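Local coordinates for protein AtxE2 (Asticcacaulis excentricus, PDB 5TXE) that hydrolyses the isopeptide bond of the threaded lasso peptides astexin-2 and astexin-3, converting them to linear peptides, at residues G117-A122 against R222-I227. The protein carries 1 engineered substitution. Residues are numbered along the deposited sequence.
Sequences GYARNA and RVLEPI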
ATOM      1  N   GLY A 117      -1.458 -17.943  11.331  1.00 25.28           N
ATOM      2  CA  GLY A 117      -1.922 -19.317  11.381  1.00 24.37           C
ATOM      3  C   GLY A 117      -3.251 -19.588  10.716  1.00 26.37           C
ATOM      4  O   GLY A 117      -3.706 -20.764  10.667  1.00 26.73           O
ATOM      5  N   TYR A 118      -3.854 -18.553  10.134  1.00 26.78           N
ATOM      6  CA  TYR A 118      -5.001 -18.729   9.267  1.00 27.11           C
ATOM      7  C   TYR A 118      -4.544 -18.958   7.823  1.00 29.39           C
ATOM      8  O   TYR A 118      -3.614 -18.316   7.334  1.00 29.31           O
ATOM      9  CB  TYR A 118      -5.926 -17.500   9.306  1.00 26.81           C
ATOM     10  CG  TYR A 118      -6.479 -17.246  10.685  1.00 30.26           C
ATOM     11  CD1 TYR A 118      -7.228 -18.222  11.353  1.00 28.92           C
ATOM     12  CD2 TYR A 118      -6.236 -16.058  11.336  1.00 30.58           C
ATOM     13  CE1 TYR A 118      -7.732 -18.010  12.609  1.00 31.51           C
ATOM     14  CE2 TYR A 118      -6.768 -15.832  12.588  1.00 30.34           C
ATOM     15  CZ  TYR A 118      -7.502 -16.828  13.237  1.00 30.37           C
ATOM     16  OH  TYR A 118      -8.021 -16.658  14.517  1.00 28.11           O
ATOM     17  N   ALA A 119      -5.253 -19.827   7.121  1.00 27.08           N
ATOM     18  CA  ALA A 119      -4.959 -20.071   5.706  1.00 30.20           C
ATOM     19  C   ALA A 119      -5.266 -18.875   4.791  1.00 30.03           C
ATOM     20  O   ALA A 119      -4.644 -18.693   3.736  1.00 27.60           O
ATOM     21  CB  ALA A 119      -5.705 -21.305   5.227  1.00 31.70           C
ATOM     22  N   ARG A 120      -6.193 -18.031   5.220  1.00 29.84           N
ATOM     23  CA  ARG A 120      -6.507 -16.839   4.494  1.00 31.25           C
ATOM     24  C   ARG A 120      -6.976 -15.731   5.420  1.00 31.03           C
ATOM     25  O   ARG A 120      -8.043 -15.801   5.914  1.00 32.47           O
ATOM     26  CB  ARG A 120      -7.626 -17.126   3.513  1.00 38.33           C
ATOM     27  CG  ARG A 120      -7.871 -15.947   2.600  1.00 44.78           C
ATOM     28  CD  ARG A 120      -8.646 -16.341   1.383  1.00 48.23           C
ATOM     29  NE  ARG A 120     -10.065 -16.354   1.705  1.00 53.54           N
ATOM     30  CZ  ARG A 120     -10.988 -16.893   0.908  1.00 58.76           C
ATOM     31  NH1 ARG A 120     -10.631 -17.472  -0.250  1.00 54.77           N
ATOM     32  NH2 ARG A 120     -12.268 -16.858   1.266  1.00 56.73           N
ATOM     33  N   ASN A 121      -6.162 -14.709   5.653  1.00 32.17           N
ATOM     34  CA  ASN A 121      -6.518 -13.656   6.573  1.00 33.32           C
ATOM     35  C   ASN A 121      -7.629 -12.814   5.911  1.00 34.05           C
ATOM     36  O   ASN A 121      -7.851 -12.921   4.719  1.00 31.67           O
ATOM     37  CB  ASN A 121      -5.261 -12.818   6.877  1.00 35.76           C
ATOM     38  CG  ASN A 121      -5.399 -11.919   8.116  1.00 39.32           C
ATOM     39  OD1 ASN A 121      -6.177 -12.205   9.035  1.00 33.92           O
ATOM     40  ND2 ASN A 121      -4.636 -10.809   8.133  1.00 34.84           N
ATOM     41  N   ALA A 122      -8.305 -11.961   6.662  1.00 35.99           N
ATOM     42  CA  ALA A 122      -9.200 -11.021   6.002  1.00 35.93           C
ATOM     43  C   ALA A 122      -8.409 -10.179   4.959  1.00 31.64           C
ATOM     44  O   ALA A 122      -7.286  -9.827   5.196  1.00 31.21           O
ATOM     45  CB  ALA A 122      -9.860 -10.119   7.018  1.00 44.37           C
ATOM     46  N   ARG A 222     -12.537 -19.577  11.047  1.00 24.72           N
ATOM     47  CA  ARG A 222     -11.689 -19.539   9.862  1.00 26.69           C
ATOM     48  C   ARG A 222     -10.956 -20.867   9.716  1.00 26.08           C
ATOM     49  O   ARG A 222     -10.765 -21.614  10.696  1.00 27.76           O
ATOM     50  CB  ARG A 222     -10.665 -18.410  10.013  1.00 29.09           C
ATOM     51  CG  ARG A 222     -11.355 -17.117  10.327  1.00 34.31           C
ATOM     52  CD  ARG A 222     -11.058 -15.783   9.620  1.00 47.16           C
ATOM     53  NE  ARG A 222      -9.782 -15.155   9.952  1.00 48.48           N
ATOM     54  CZ  ARG A 222      -9.485 -13.838   9.910  1.00 50.19           C
ATOM     55  NH1 ARG A 222     -10.374 -12.865   9.668  1.00 44.12           N
ATOM     56  NH2 ARG A 222      -8.234 -13.479  10.178  1.00 49.37           N
ATOM     57  N   VAL A 223     -10.493 -21.124   8.511  1.00 23.35           N
ATOM     58  CA  VAL A 223      -9.702 -22.275   8.221  1.00 24.39           C
ATOM     59  C   VAL A 223      -8.290 -22.012   8.723  1.00 26.86           C
ATOM     60  O   VAL A 223      -7.667 -20.996   8.373  1.00 25.53           O
ATOM     61  CB  VAL A 223      -9.606 -22.496   6.696  1.00 26.22           C
ATOM     62  CG1 VAL A 223      -8.625 -23.605   6.370  1.00 25.68           C
ATOM     63  CG2 VAL A 223     -10.999 -22.767   6.087  1.00 28.81           C
ATOM     64  N   LEU A 224      -7.765 -22.951   9.490  1.00 32.49           N
ATOM     65  CA  LEU A 224      -6.371 -22.902   9.999  1.00 34.75           C
ATOM     66  C   LEU A 224      -5.398 -23.546   9.014  1.00 33.87           C
ATOM     67  O   LEU A 224      -5.702 -24.566   8.404  1.00 35.27           O
ATOM     68  CB  LEU A 224      -6.283 -23.673  11.311  1.00 33.40           C
ATOM     69  CG  LEU A 224      -7.234 -23.135  12.394  1.00 40.17           C
ATOM     70  CD1 LEU A 224      -7.236 -24.056  13.636  1.00 41.98           C
ATOM     71  CD2 LEU A 224      -6.860 -21.702  12.777  1.00 34.48           C
ATOM     72  N   GLU A 225      -4.200 -22.995   8.929  1.00 33.66           N
ATOM     73  CA  GLU A 225      -3.056 -23.736   8.386  1.00 34.29           C
ATOM     74  C   GLU A 225      -2.864 -25.049   9.166  1.00 37.48           C
ATOM     75  O   GLU A 225      -3.212 -25.098  10.329  1.00 40.71           O
ATOM     76  CB  GLU A 225      -1.821 -22.853   8.507  1.00 34.28           C
ATOM     77  CG  GLU A 225      -1.785 -21.726   7.489  1.00 36.16           C
ATOM     78  CD  GLU A 225      -1.702 -22.254   6.058  1.00 40.66           C
ATOM     79  OE1 GLU A 225      -1.410 -23.465   5.844  1.00 44.87           O
ATOM     80  OE2 GLU A 225      -1.906 -21.459   5.127  1.00 41.76           O
ATOM     81  N   PRO A 226      -2.288 -26.112   8.595  1.00 40.76           N
ATOM     82  CA  PRO A 226      -1.634 -26.105   7.281  1.00 36.30           C
ATOM     83  C   PRO A 226      -2.642 -26.492   6.225  1.00 34.45           C
ATOM     84  O   PRO A 226      -3.425 -27.419   6.426  1.00 32.26           O
ATOM     85  CB  PRO A 226      -0.588 -27.231   7.419  1.00 38.43           C
ATOM     86  CG  PRO A 226      -1.264 -28.235   8.329  1.00 39.33           C
ATOM     87  CD  PRO A 226      -2.152 -27.422   9.283  1.00 37.09           C
ATOM     88  N   ILE A 227      -2.619 -25.806   5.109  1.00 30.10           N
ATOM     89  CA  ILE A 227      -3.401 -26.220   3.970  1.00 32.53           C
ATOM     90  C   ILE A 227      -2.419 -26.254   2.800  1.00 33.78           C
ATOM     91  O   ILE A 227      -1.792 -25.252   2.494  1.00 32.25           O
ATOM     92  CB  ILE A 227      -4.474 -25.173   3.605  1.00 31.55           C
ATOM     93  CG1 ILE A 227      -5.548 -25.064   4.669  1.00 33.07           C
ATOM     94  CG2 ILE A 227      -5.117 -25.496   2.262  1.00 32.36           C
ATOM     95  CD1 ILE A 227      -6.371 -26.318   4.928  1.00 36.24           C
TER
HETATM   96  O   HOH W   1      -8.348 -18.824   6.859  1.00 28.12           O
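Arg222 holds its guanidinium over one face of the Tyr118 ring, edge toward the ring, in a cation-pi contact with CZ of Arg222 4.5 Å from the ring centroid. It joins two loops of the beta-propeller that faces the alpha/beta-hydrolase domain in this prolyl oligopeptidase-type enzyme: residues 117-122 between strands 100-104 and 133-134, and residues 222-227 ahead of strand 230-235. A single beta bridge pairs Tyr118 with Leu224: Glu225 N donates to Gly117 O (2.9 Å) and Ala119 N to Val223 O (3.0 Å). Ala119 CB touches both Val223 CG1 (3.9 Å) and Ile227 CG1 (3.8 Å), beside Phe192 of helix 190-202. Farther along, Asn121 hydrogen-bonds the backbone of the bound astexin-3 peptide through ND2 and lies close to Trp116, which is important for activity, so the contact borders the substrate site. Tyr118 OH hydrogen-bonds the backbone O of Glu211. Where the loops diverge, a water accepts from Arg120 N at 2.8 Å and donates to Val223 O at 2.7 Å.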